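Local coordinates for iron-binding protein (Staphylococcus epidermidis, PDB 4M7O) that probably binds iron as an extracytoplasmic solute-binding protein of the periplasmic binding protein family, at residues 23-28 and 34-39; 51-56 and 254-259; 82-87 and 124-129; 95-100 and 105-110; 111-114 and 118-121. All blocks are in the same frame, centred on the assembly; numbering follows the deposited sequence.

Interaction 1. Residues 23-28 and 34-39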
# COMPACT_ATOMS: atom_id res chain seq x y z
N HIS A 23 4.13 -11.54 23.92
CA HIS A 23 3.12 -12.60 24.03
C HIS A 23 1.72 -12.12 23.72
O HIS A 23 0.84 -12.92 23.42
CB HIS A 23 3.11 -13.22 25.43
CG HIS A 23 4.40 -13.84 25.82
ND1 HIS A 23 5.35 -13.18 26.57
CD2 HIS A 23 4.91 -15.07 25.56
CE1 HIS A 23 6.39 -13.98 26.76
NE2 HIS A 23 6.15 -15.13 26.15
N ARG A 24 1.52 -10.81 23.81
CA ARG A 24 0.20 -10.23 23.65
C ARG A 24 0.27 -8.99 22.75
O ARG A 24 0.27 -7.85 23.23
CB ARG A 24 -0.40 -9.88 25.02
CG ARG A 24 -0.58 -11.10 25.93
CD ARG A 24 -1.33 -10.72 27.21
NE ARG A 24 -2.70 -10.31 26.91
CZ ARG A 24 -3.72 -11.15 26.78
NH1 ARG A 24 -3.53 -12.46 26.92
NH2 ARG A 24 -4.94 -10.69 26.51
N ILE A 25 0.33 -9.23 21.45
CA ILE A 25 0.52 -8.17 20.48
C ILE A 25 -0.83 -7.66 19.98
O ILE A 25 -1.74 -8.45 19.71
CB ILE A 25 1.33 -8.69 19.28
CG1 ILE A 25 2.68 -9.23 19.75
CG2 ILE A 25 1.50 -7.60 18.22
CD1 ILE A 25 3.41 -10.07 18.72
N ILE A 26 -0.96 -6.34 19.89
CA ILE A 26 -2.09 -5.74 19.20
C ILE A 26 -1.59 -5.12 17.90
O ILE A 26 -0.70 -4.26 17.91
CB ILE A 26 -2.82 -4.68 20.05
CG1 ILE A 26 -3.45 -5.34 21.29
CG2 ILE A 26 -3.88 -3.97 19.23
CD1 ILE A 26 -4.13 -4.35 22.24
N SER A 27 -2.14 -5.56 16.77
CA SER A 27 -1.73 -5.04 15.46
C SER A 27 -2.84 -4.16 14.89
O SER A 27 -3.98 -4.60 14.78
CB SER A 27 -1.44 -6.18 14.49
OG SER A 27 -1.01 -5.68 13.23
N LEU A 28 -2.48 -2.93 14.51
CA LEU A 28 -3.48 -1.90 14.17
C LEU A 28 -3.61 -1.55 12.69
O LEU A 28 -4.37 -0.64 12.33
CB LEU A 28 -3.24 -0.63 14.99
CG LEU A 28 -3.51 -0.80 16.48
CD1 LEU A 28 -3.49 0.56 17.22
CD2 LEU A 28 -4.84 -1.50 16.69
N GLU A 34 -0.29 -8.95 8.57
CA GLU A 34 0.16 -9.94 7.60
C GLU A 34 1.61 -10.34 7.85
O GLU A 34 1.96 -11.51 7.75
CB GLU A 34 -0.01 -9.41 6.17
CG GLU A 34 -1.47 -9.27 5.74
CD GLU A 34 -1.61 -9.03 4.24
OE1 GLU A 34 -0.83 -9.63 3.46
OE2 GLU A 34 -2.51 -8.26 3.85
N ILE A 35 2.44 -9.35 8.18
CA ILE A 35 3.86 -9.57 8.41
C ILE A 35 4.08 -10.41 9.67
O ILE A 35 4.91 -11.32 9.68
CB ILE A 35 4.61 -8.23 8.56
CG1 ILE A 35 4.57 -7.44 7.24
CG2 ILE A 35 6.04 -8.46 9.02
CD1 ILE A 35 5.04 -6.01 7.38
N LEU A 36 3.35 -10.09 10.74
CA LEU A 36 3.43 -10.84 11.99
C LEU A 36 3.13 -12.31 11.78
O LEU A 36 3.81 -13.18 12.32
CB LEU A 36 2.48 -10.25 13.04
CG LEU A 36 2.95 -8.94 13.66
CD1 LEU A 36 1.83 -8.31 14.53
CD2 LEU A 36 4.20 -9.22 14.50
N TYR A 37 2.09 -12.59 11.00
CA TYR A 37 1.72 -13.97 10.71
C TYR A 37 2.83 -14.65 9.91
O TYR A 37 3.16 -15.80 10.18
CB TYR A 37 0.39 -14.04 9.94
CG TYR A 37 -0.82 -14.32 10.81
CD1 TYR A 37 -1.47 -13.30 11.48
CD2 TYR A 37 -1.32 -15.61 10.95
CE1 TYR A 37 -2.58 -13.54 12.24
CE2 TYR A 37 -2.42 -15.86 11.73
CZ TYR A 37 -3.05 -14.82 12.38
OH TYR A 37 -4.14 -15.06 13.16
N ARG A 38 3.42 -13.93 8.95
CA ARG A 38 4.47 -14.54 8.12
C ARG A 38 5.77 -14.76 8.92
O ARG A 38 6.63 -15.53 8.53
CB ARG A 38 4.73 -13.72 6.85
CG ARG A 38 3.60 -13.77 5.81
CD ARG A 38 3.39 -15.19 5.24
NE ARG A 38 4.61 -15.72 4.63
CZ ARG A 38 5.06 -15.38 3.42
NH1 ARG A 38 4.39 -14.51 2.67
NH2 ARG A 38 6.18 -15.91 2.96
N LEU A 39 5.88 -14.08 10.06
CA LEU A 39 7.03 -14.27 10.94
C LEU A 39 6.82 -15.44 11.90
O LEU A 39 7.74 -15.81 12.64
CB LEU A 39 7.33 -12.99 11.74
CG LEU A 39 7.80 -11.79 10.90
CD1 LEU A 39 8.23 -10.63 11.79
CD2 LEU A 39 8.93 -12.20 9.97

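Interaction 2. Residues 51-56 and 254-259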
# COMPACT_ATOMS: atom_id res chain seq x y z
N VAL A 51 -10.52 -3.62 10.18
CA VAL A 51 -10.40 -3.81 8.74
C VAL A 51 -9.36 -4.87 8.34
O VAL A 51 -9.04 -5.00 7.17
CB VAL A 51 -10.13 -2.48 8.00
CG1 VAL A 51 -11.32 -1.54 8.16
CG2 VAL A 51 -8.83 -1.82 8.50
N ASP A 52 -8.85 -5.63 9.29
CA ASP A 52 -7.96 -6.74 8.95
C ASP A 52 -8.71 -7.85 8.20
O ASP A 52 -9.79 -8.27 8.62
CB ASP A 52 -7.28 -7.29 10.20
CG ASP A 52 -6.04 -6.50 10.58
OD1 ASP A 52 -6.17 -5.40 11.16
OD2 ASP A 52 -4.93 -6.95 10.27
N ASP A 53 -8.13 -8.29 7.08
CA ASP A 53 -8.82 -9.17 6.12
C ASP A 53 -7.95 -10.35 5.68
O ASP A 53 -8.34 -11.13 4.81
CB ASP A 53 -9.22 -8.38 4.87
CG ASP A 53 -8.07 -7.50 4.32
OD1 ASP A 53 -6.88 -7.79 4.60
OD2 ASP A 53 -8.35 -6.51 3.61
N TYR A 54 -6.76 -10.46 6.26
CA TYR A 54 -5.82 -11.48 5.83
C TYR A 54 -4.91 -11.84 6.99
O TYR A 54 -4.41 -10.96 7.69
CB TYR A 54 -4.99 -10.99 4.62
CG TYR A 54 -4.30 -12.12 3.87
CD1 TYR A 54 -3.04 -12.57 4.24
CD2 TYR A 54 -4.93 -12.74 2.80
CE1 TYR A 54 -2.42 -13.62 3.53
CE2 TYR A 54 -4.32 -13.78 2.11
CZ TYR A 54 -3.07 -14.21 2.48
OH TYR A 54 -2.48 -15.24 1.78
N PRO A 55 -4.66 -13.14 7.20
CA PRO A 55 -5.18 -14.24 6.37
C PRO A 55 -6.63 -14.59 6.69
O PRO A 55 -7.31 -13.84 7.39
CB PRO A 55 -4.27 -15.41 6.73
CG PRO A 55 -3.85 -15.11 8.15
CD PRO A 55 -3.67 -13.61 8.19
N LYS A 56 -7.10 -15.71 6.15
CA LYS A 56 -8.46 -16.17 6.35
C LYS A 56 -8.72 -16.27 7.84
O LYS A 56 -7.90 -16.82 8.58
CB LYS A 56 -8.64 -17.54 5.72
CG LYS A 56 -9.99 -18.18 5.94
CD LYS A 56 -10.08 -19.51 5.16
CE LYS A 56 -11.51 -20.01 5.05
NZ LYS A 56 -12.20 -19.94 6.36
N GLY A 254 -5.94 1.38 -5.02
CA GLY A 254 -4.58 1.80 -4.72
C GLY A 254 -4.11 1.32 -3.37
O GLY A 254 -2.95 0.91 -3.22
N ASP A 255 -5.01 1.37 -2.39
CA ASP A 255 -4.69 0.92 -1.04
C ASP A 255 -4.43 -0.59 -1.00
O ASP A 255 -3.59 -1.05 -0.24
CB ASP A 255 -5.80 1.31 -0.05
CG ASP A 255 -5.85 2.82 0.20
OD1 ASP A 255 -4.85 3.52 -0.07
OD2 ASP A 255 -6.91 3.30 0.68
N GLU A 256 -5.15 -1.36 -1.80
CA GLU A 256 -4.87 -2.79 -1.90
C GLU A 256 -3.54 -3.07 -2.62
O GLU A 256 -2.66 -3.71 -2.05
CB GLU A 256 -6.01 -3.55 -2.57
CG GLU A 256 -7.21 -3.78 -1.67
CD GLU A 256 -6.83 -4.47 -0.37
OE1 GLU A 256 -7.08 -3.87 0.70
OE2 GLU A 256 -6.29 -5.59 -0.41
N VAL A 257 -3.38 -2.58 -3.84
CA VAL A 257 -2.16 -2.93 -4.57
C VAL A 257 -0.88 -2.41 -3.93
O VAL A 257 0.17 -3.03 -4.07
CB VAL A 257 -2.21 -2.51 -6.06
CG1 VAL A 257 -3.49 -2.99 -6.67
CG2 VAL A 257 -2.08 -1.03 -6.19
N SER A 258 -0.96 -1.29 -3.22
CA SER A 258 0.24 -0.73 -2.61
C SER A 258 0.36 -1.09 -1.13
O SER A 258 1.14 -0.48 -0.41
CB SER A 258 0.30 0.79 -2.81
OG SER A 258 -0.63 1.47 -1.98
N ARG A 259 -0.40 -2.09 -0.68
CA ARG A 259 -0.31 -2.49 0.72
C ARG A 259 1.10 -2.99 1.00
O ARG A 259 1.55 -3.97 0.38
CB ARG A 259 -1.33 -3.57 1.07
CG ARG A 259 -1.26 -4.00 2.54
CD ARG A 259 -2.29 -5.08 2.86
NE ARG A 259 -3.66 -4.60 2.73
CZ ARG A 259 -4.73 -5.28 3.16
NH1 ARG A 259 -4.58 -6.48 3.73
NH2 ARG A 259 -5.94 -4.76 3.02

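Interaction 3. Residues 82-87 and 124-129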
# COMPACT_ATOMS: atom_id res chain seq x y z
N LEU A 82 2.77 -5.38 23.37
CA LEU A 82 3.21 -4.67 22.17
C LEU A 82 2.01 -4.20 21.36
O LEU A 82 1.09 -4.98 21.08
CB LEU A 82 4.08 -5.57 21.28
CG LEU A 82 4.48 -4.96 19.94
CD1 LEU A 82 5.43 -3.79 20.16
CD2 LEU A 82 5.11 -6.00 19.02
N ILE A 83 2.00 -2.92 21.00
CA ILE A 83 1.01 -2.43 20.05
C ILE A 83 1.75 -1.98 18.80
O ILE A 83 2.49 -0.99 18.82
CB ILE A 83 0.20 -1.25 20.58
CG1 ILE A 83 -0.54 -1.64 21.85
CG2 ILE A 83 -0.77 -0.75 19.50
CD1 ILE A 83 -1.16 -0.45 22.56
N LEU A 84 1.53 -2.71 17.72
CA LEU A 84 2.28 -2.49 16.51
C LEU A 84 1.42 -1.68 15.55
O LEU A 84 0.53 -2.23 14.87
CB LEU A 84 2.68 -3.83 15.91
CG LEU A 84 3.67 -3.77 14.74
CD1 LEU A 84 4.93 -3.06 15.17
CD2 LEU A 84 3.97 -5.17 14.22
N ALA A 85 1.69 -0.38 15.48
CA ALA A 85 0.90 0.53 14.65
C ALA A 85 1.71 0.99 13.45
O ALA A 85 2.79 0.47 13.18
CB ALA A 85 0.41 1.73 15.46
N HIS A 86 1.20 1.98 12.74
CA HIS A 86 1.80 2.43 11.48
C HIS A 86 2.03 3.93 11.53
O HIS A 86 1.26 4.65 12.16
CB HIS A 86 0.83 2.10 10.35
CG HIS A 86 1.47 2.02 9.01
ND1 HIS A 86 1.28 2.98 8.04
CD2 HIS A 86 2.26 1.07 8.45
CE1 HIS A 86 1.94 2.64 6.95
NE2 HIS A 86 2.55 1.48 7.17
N GLU A 87 3.09 4.40 10.86
CA GLU A 87 3.39 5.83 10.80
C GLU A 87 2.18 6.63 10.33
O GLU A 87 1.94 7.72 10.82
CB GLU A 87 4.60 6.10 9.90
CG GLU A 87 5.10 7.54 9.94
CD GLU A 87 6.19 7.83 8.92
OE1 GLU A 87 6.65 6.88 8.23
OE2 GLU A 87 6.59 9.01 8.80
N LYS A 124 12.28 -6.41 8.02
CA LYS A 124 13.45 -6.55 8.89
C LYS A 124 13.28 -5.83 10.23
O LYS A 124 13.71 -6.34 11.26
CB LYS A 124 14.71 -6.02 8.20
CG LYS A 124 15.23 -6.92 7.08
N SER A 125 12.66 -4.65 10.21
CA SER A 125 12.47 -3.88 11.43
C SER A 125 11.59 -4.63 12.40
O SER A 125 11.90 -4.73 13.59
CB SER A 125 11.83 -2.52 11.12
OG SER A 125 12.80 -1.63 10.62
N ILE A 126 10.48 -5.17 11.88
CA ILE A 126 9.55 -5.91 12.72
C ILE A 126 10.18 -7.22 13.17
O ILE A 126 9.94 -7.69 14.29
CB ILE A 126 8.23 -6.19 11.99
CG1 ILE A 126 7.53 -4.87 11.68
CG2 ILE A 126 7.31 -7.11 12.84
CD1 ILE A 126 6.35 -5.01 10.75
N GLY A 127 11.01 -7.82 12.31
CA GLY A 127 11.74 -9.01 12.68
C GLY A 127 12.67 -8.76 13.84
O GLY A 127 12.76 -9.57 14.76
N GLN A 128 13.37 -7.63 13.82
CA GLN A 128 14.33 -7.35 14.88
C GLN A 128 13.61 -6.97 16.17
O GLN A 128 14.07 -7.28 17.26
CB GLN A 128 15.30 -6.25 14.47
CG GLN A 128 16.32 -5.92 15.55
CD GLN A 128 17.48 -5.11 15.01
OE1 GLN A 128 17.42 -4.61 13.88
NE2 GLN A 128 18.54 -4.99 15.80
N LEU A 129 12.46 -6.31 16.03
CA LEU A 129 11.66 -5.88 17.18
C LEU A 129 11.15 -7.09 17.97
O LEU A 129 11.20 -7.10 19.19
CB LEU A 129 10.50 -5.01 16.70
CG LEU A 129 9.40 -4.68 17.72
CD1 LEU A 129 9.93 -3.83 18.86
CD2 LEU A 129 8.21 -3.99 17.05

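Interaction 4. Residues 95-100 and 105-110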
# COMPACT_ATOMS: atom_id res chain seq x y z
N LYS A 95 -3.19 9.92 19.45
CA LYS A 95 -3.88 10.62 20.52
C LYS A 95 -4.23 9.67 21.65
O LYS A 95 -4.20 10.05 22.83
CB LYS A 95 -5.18 11.24 19.98
CG LYS A 95 -5.02 12.22 18.82
CD LYS A 95 -6.39 12.63 18.28
CE LYS A 95 -6.29 13.52 17.05
NZ LYS A 95 -5.73 14.87 17.35
N VAL A 96 -4.59 8.44 21.30
CA VAL A 96 -5.00 7.44 22.28
C VAL A 96 -3.83 6.58 22.73
O VAL A 96 -3.69 6.29 23.92
CB VAL A 96 -6.14 6.55 21.71
CG1 VAL A 96 -6.55 5.48 22.71
CG2 VAL A 96 -7.34 7.42 21.28
N LEU A 97 -2.97 6.19 21.80
CA LEU A 97 -1.85 5.31 22.12
C LEU A 97 -0.86 5.94 23.10
O LEU A 97 -0.19 5.22 23.83
CB LEU A 97 -1.12 4.84 20.86
CG LEU A 97 -1.98 3.99 19.92
CD1 LEU A 97 -1.24 3.69 18.62
CD2 LEU A 97 -2.44 2.69 20.59
N LYS A 98 -0.76 7.27 23.11
CA LYS A 98 0.13 7.96 24.04
C LYS A 98 -0.16 7.56 25.48
O LYS A 98 0.75 7.44 26.30
CB LYS A 98 0.00 9.48 23.90
CG LYS A 98 0.75 10.05 22.70
N SER A 99 -1.44 7.33 25.78
CA SER A 99 -1.85 6.84 27.09
C SER A 99 -1.29 5.45 27.38
O SER A 99 -0.75 5.22 28.45
CB SER A 99 -3.38 6.81 27.19
OG SER A 99 -3.90 8.12 27.19
N LEU A 100 -1.41 4.54 26.42
CA LEU A 100 -0.90 3.18 26.59
C LEU A 100 0.60 3.18 26.86
O LEU A 100 1.08 2.53 27.80
CB LEU A 100 -1.25 2.31 25.38
CG LEU A 100 -2.61 1.60 25.39
CD1 LEU A 100 -2.61 0.45 26.40
CD2 LEU A 100 -3.77 2.56 25.69
N VAL A 105 3.23 0.18 27.99
CA VAL A 105 3.06 -0.72 26.87
C VAL A 105 4.00 -0.25 25.75
O VAL A 105 4.08 0.95 25.48
CB VAL A 105 1.60 -0.76 26.38
CG1 VAL A 105 1.48 -1.55 25.10
CG2 VAL A 105 0.70 -1.34 27.46
N LYS A 106 4.71 -1.17 25.13
CA LYS A 106 5.61 -0.84 24.02
C LYS A 106 4.76 -0.48 22.80
O LYS A 106 3.97 -1.29 22.33
CB LYS A 106 6.53 -2.03 23.72
CG LYS A 106 7.47 -1.86 22.53
CD LYS A 106 8.66 -0.95 22.84
CE LYS A 106 9.59 -0.85 21.62
NZ LYS A 106 10.79 -0.00 21.88
N VAL A 107 4.89 0.76 22.32
CA VAL A 107 4.10 1.21 21.18
C VAL A 107 5.00 1.58 20.02
O VAL A 107 5.86 2.46 20.14
CB VAL A 107 3.24 2.44 21.54
CG1 VAL A 107 2.47 2.92 20.31
CG2 VAL A 107 2.29 2.10 22.69
N VAL A 108 4.82 0.90 18.89
CA VAL A 108 5.68 1.11 17.73
C VAL A 108 4.91 1.51 16.48
O VAL A 108 3.90 0.91 16.14
CB VAL A 108 6.52 -0.15 17.44
CG1 VAL A 108 7.33 0.03 16.15
CG2 VAL A 108 7.45 -0.45 18.61
N TYR A 109 5.40 2.55 15.81
CA TYR A 109 4.83 3.00 14.55
C TYR A 109 5.71 2.58 13.37
O TYR A 109 6.73 3.22 13.10
CB TYR A 109 4.66 4.52 14.55
CG TYR A 109 3.71 5.02 15.62
CD1 TYR A 109 2.34 5.00 15.41
CD2 TYR A 109 4.19 5.51 16.83
CE1 TYR A 109 1.46 5.46 16.38
CE2 TYR A 109 3.31 5.97 17.81
CZ TYR A 109 1.95 5.93 17.58
OH TYR A 109 1.06 6.37 18.52
N VAL A 110 5.31 1.52 12.68
CA VAL A 110 6.09 1.04 11.54
C VAL A 110 6.09 2.09 10.43
O VAL A 110 5.04 2.61 10.06
CB VAL A 110 5.52 -0.26 10.98
CG1 VAL A 110 6.39 -0.78 9.84
CG2 VAL A 110 5.42 -1.31 12.09

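Interaction 5. Residues 111-114 and 118-121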
# COMPACT_ATOMS: atom_id res chain seq x y z
N LYS A 111 7.27 2.42 9.91
CA LYS A 111 7.37 3.49 8.93
C LYS A 111 6.48 3.22 7.71
O LYS A 111 6.26 2.07 7.33
CB LYS A 111 8.83 3.74 8.52
CG LYS A 111 9.28 3.02 7.27
CD LYS A 111 10.45 3.74 6.60
N ASP A 112 5.95 4.29 7.13
CA ASP A 112 5.11 4.21 5.94
C ASP A 112 5.97 3.95 4.70
O ASP A 112 6.60 4.88 4.17
CB ASP A 112 4.36 5.54 5.77
CG ASP A 112 3.26 5.47 4.73
OD1 ASP A 112 2.90 4.36 4.28
OD2 ASP A 112 2.74 6.55 4.36
N ALA A 113 6.01 2.71 4.22
CA ALA A 113 6.86 2.37 3.07
C ALA A 113 6.30 2.94 1.77
O ALA A 113 5.13 2.73 1.45
CB ALA A 113 7.04 0.87 2.96
N GLN A 114 7.13 3.67 1.03
CA GLN A 114 6.71 4.22 -0.26
C GLN A 114 7.51 3.63 -1.44
O GLN A 114 7.59 4.23 -2.50
CB GLN A 114 6.80 5.74 -0.26
CG GLN A 114 5.64 6.44 0.49
CD GLN A 114 4.26 6.13 -0.10
OE1 GLN A 114 4.00 6.35 -1.30
NE2 GLN A 114 3.35 5.64 0.76
N GLU A 118 11.60 -0.29 0.71
CA GLU A 118 11.25 0.22 2.02
C GLU A 118 10.31 -0.76 2.70
O GLU A 118 10.30 -0.88 3.92
CB GLU A 118 10.61 1.60 1.91
CG GLU A 118 11.61 2.74 1.73
CD GLU A 118 10.95 4.06 1.37
OE1 GLU A 118 11.56 4.84 0.61
OE2 GLU A 118 9.81 4.31 1.84
N THR A 119 9.53 -1.48 1.90
CA THR A 119 8.66 -2.52 2.43
C THR A 119 9.52 -3.62 3.05
O THR A 119 9.24 -4.07 4.16
CB THR A 119 7.77 -3.10 1.33
OG1 THR A 119 6.93 -2.06 0.80
CG2 THR A 119 6.89 -4.23 1.88
N TYR A 120 10.56 -4.04 2.33
CA TYR A 120 11.50 -5.02 2.84
C TYR A 120 12.11 -4.50 4.13
O TYR A 120 12.30 -5.26 5.08
CB TYR A 120 12.62 -5.29 1.83
CG TYR A 120 12.17 -5.89 0.51
CD1 TYR A 120 10.98 -6.61 0.41
CD2 TYR A 120 12.94 -5.74 -0.63
CE1 TYR A 120 10.57 -7.16 -0.82
CE2 TYR A 120 12.54 -6.27 -1.85
CZ TYR A 120 11.37 -6.98 -1.94
OH TYR A 120 11.01 -7.50 -3.16
N ASP A 121 12.42 -3.20 4.16
CA ASP A 121 12.93 -2.58 5.38
C ASP A 121 12.02 -2.86 6.56
O ASP A 121 12.51 -3.24 7.62
CB ASP A 121 13.10 -1.07 5.23
CG ASP A 121 14.33 -0.69 4.44
OD1 ASP A 121 15.17 -1.58 4.17
OD2 ASP A 121 14.46 0.51 4.10

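Interaction 1. Residues 23-28 and 34-39
Ser27, at the end of strand 25-27, and Leu36, in the helix that follows, bring the two backbones closest, with the CA of Ser27 8.5 Å from the CA of Leu36; at that spacing only side chains meet. Leu36 does the bridging. Its CG stands beside the backbone N and its CD1 continues the chain outward (chi2 171°), which carries this one methyl to the strand. There it meets two residues on the same side of the strand: Ile25 CG2 lies 3.8 Å from Leu36 CD1, and Ser27 CB lies 3.9 Å from Leu36 CD1. The isoleucine offers its short branch, the CG2 methyl anti to the backbone N, and its side chain meets that of the leucine at a slant. Ile26, between them in sequence, points its CB away. The serine contributes carbon to this contact, while its hydroxyl, 4.1 Å from OG to Leu36 CD1, is hydrogen-bonded to Thr33 OG1 in the preceding turn of the same helix. A polar atom is thus satisfied at the edge of a buried apolar patch. Leu36 also packs against Ile45 of the next strand and Leu84 of the neighbouring one. This is how a helix covers its strand in a beta-alpha-beta crossover, here strand 25-27, helix 30-38 and strand 45-49, within a parallel sheet of order 3-2-1-4-5.

Interaction 2. Residues 51-56 and 254-259
Arg259 is fully extended as far as CD and then bends at chi3 (-65°), which turns its guanidinium toward Asp53, whose CG lies between backbone N and carbonyl carbon (chi1 47°). The two side chains approach from opposite directions and meet end-on. Arg259 NH1 donates to Asp53 OD1 at 2.8 Å, and Arg259 NH2 to Asp53 OD2 at 3.0 Å, both bonds nearly straight. Each carboxylate oxygen uses its syn lone pair, and the two planes are only 12° apart, the flat bidentate form of this salt bridge. Glu256, one turn earlier, curls its chain so that OE1 comes 2.7 Å from Arg259 NH2, a salt bridge whose hydrogen bond is weak and bent. Asp53 OD2 and Glu256 OE1 are only 4.1 Å apart, and sharing the arginine probably eases their repulsion. Arg259 NH1 has another charged partner in Glu34 OE2. At the helix end, Ser258 OG and Ser258 N reach Gly254 O from opposite faces of its plane. The surface network spans parts attached to two sheets: the loop between parallel-sheet strands 45-49 and 63-65, beside helix 30-38, and helix 254-257, which follows strand 249-251 of the mixed sheet and packs on helix 181-188.

Interaction 3. Residues 82-87 and 124-129
Flat groups have no share in what joins Leu82 and Leu84 to Ile126 and Leu129: there are no ring faces or edges to fill, and the contact is made by methyl branches alone. Strand 82-86 and the 124-129 part of helix 116-129 run almost antiparallel (170°), their axes 12.0 Å apart, so paired side chains from both must span the gap. Leu129 CD2 is the most engaged atom. It sits 3.9 Å from Leu84 CD1 and 4.2 Å from Leu82 CD1, with Leu82 CD2 at the same distance as Leu82 CD1, so this methyl faces the fork of Leu82. Leu82 and Leu129 reach toward each other tip to tip, whereas Leu84 and Leu129 slide past each other in opposite directions. The other branch of Leu84 is used separately: Leu84 CD2 lies 4.1 Å from Ile126 CG2, the side chains meeting at an angle. For Leu84 the branch point stands anti to the backbone N (chi1 -171°), which throws both methyls forward to separate partners. Helix 116-129, which follows edge strand 106-110, covers this face of the parallel sheet together with helix 30-38: Ile126 leans on Ile35 and Leu36 of the latter, Leu129 on Val108. With purely aliphatic partners 3.9 to 4.2 Å apart, cohesion here rests on dispersion and on the exclusion of water; nothing directional fixes the pairing.

Interaction 4. Residues 95-100 and 105-110
Val105 and Leu100 meet where helix 94-102 turns back into strand 106-110, the second half of a beta-alpha-beta unit that starts with strand 82-86. Helix and strand axes pass 8.7 Å apart with 147° between their N-to-C directions, roughly antiparallel. Val105 comes first: its N donates to Leu100 O at 3.2 Å in a fairly straight bond that reaches the oxygen from above the carbonyl plane. The two side chains lie side by side, pointing the same way, with Leu100 CD1 3.9 Å from Val105 CG2. Lys106 points the other way. Val107 spreads its branches: CG1, anti to the backbone N (chi1 177°), lies 4.1 Å from Leu97 CB, while CG2 lies 4.1 Å from Leu97 O, with Leu100 CB a marginal 4.5 Å away. Val108 points away and packs on Leu129 of helix 116-129, so this edge strand is covered on both faces. Tyr109 comes last. Its CB bond does not aim at the helix, but the length of the ring carries the phenol end there, sliding past Leu97 in the opposite direction. Leu97 CD1 approaches the ring obliquely, 3.9 Å from Tyr109 CE1, and Tyr109 OH rests 3.5 Å from both Leu97 CB and Leu97 CD1.

Interaction 5. Residues 111-114 and 118-121
Gln114 and Glu118 share the one hydrogen bond between the two segments: Gln114 N donates to Glu118 OE2 at 2.9 Å, almost straight (174°), with the donor 46° out of the carboxylate plane. Beside it Ala113 supplies the apolar part. Its CB touches Glu118 CB at 3.8 Å and lies 3.6 Å from Thr119 N and equally 3.6 Å from Thr119 OG1, so the methyl fits against the backbone at the start of the helix. Ala113 CA also stands 3.7 Å from Glu118 OE2, which is thus lodged against the backbone of Ala113 and Gln114. The placement of Glu118 CG beside the backbone N (chi1 -80°) sets the direction, and the extended chain beyond it carries OE2 out to Gln114 N. In the next shell Ser115, just before helix 116-129, makes both of its bonds to the helix: its OG is hydrogen-bonded to Glu118 N, and its carbonyl O to Thr119 OG1, which fixes the threonine hydroxyl near the alanine methyl. A carboxylate in the first turn, also taking the Gln114 N-H, would probably be favoured in its charged form by the helix dipole. Farther out, Gln114 bends at chi2 and its OE1 bonds to Phe181 N, while Ala113 and Thr119 both touch Pro260. The loop leads from edge strand 106-110 into helix 116-129, meets the start of helix 181-188 through Gln114, and lies over a helix whose Tyr120 packs on helix 133-152.

Interactions 1, 3 and 4 belong to one five-stranded parallel sheet and its helical covers. The centres of interactions 1 and 3 are about 9 Å apart, Ile26 O being probably hydrogen-bonded to Leu84 N (2.7 Å), and those of 3 and 4 about 12 Å apart, Ala85 N probably hydrogen-bonded to Val108 O (2.6 Å). Interaction 5 continues from that edge strand, and Glu87 OE1 meets Asp112 N at 2.9 Å. Interaction 2 is linked to interaction 1 by the salt bridge of Glu34 OE2 with Arg259 NH1 (2.7 Å) and comes within about 5 Å of interaction 5 at the nearest atoms. Interactions 2 and 5 both reach Phe181, through Ser258 packing and Gln114 OE1.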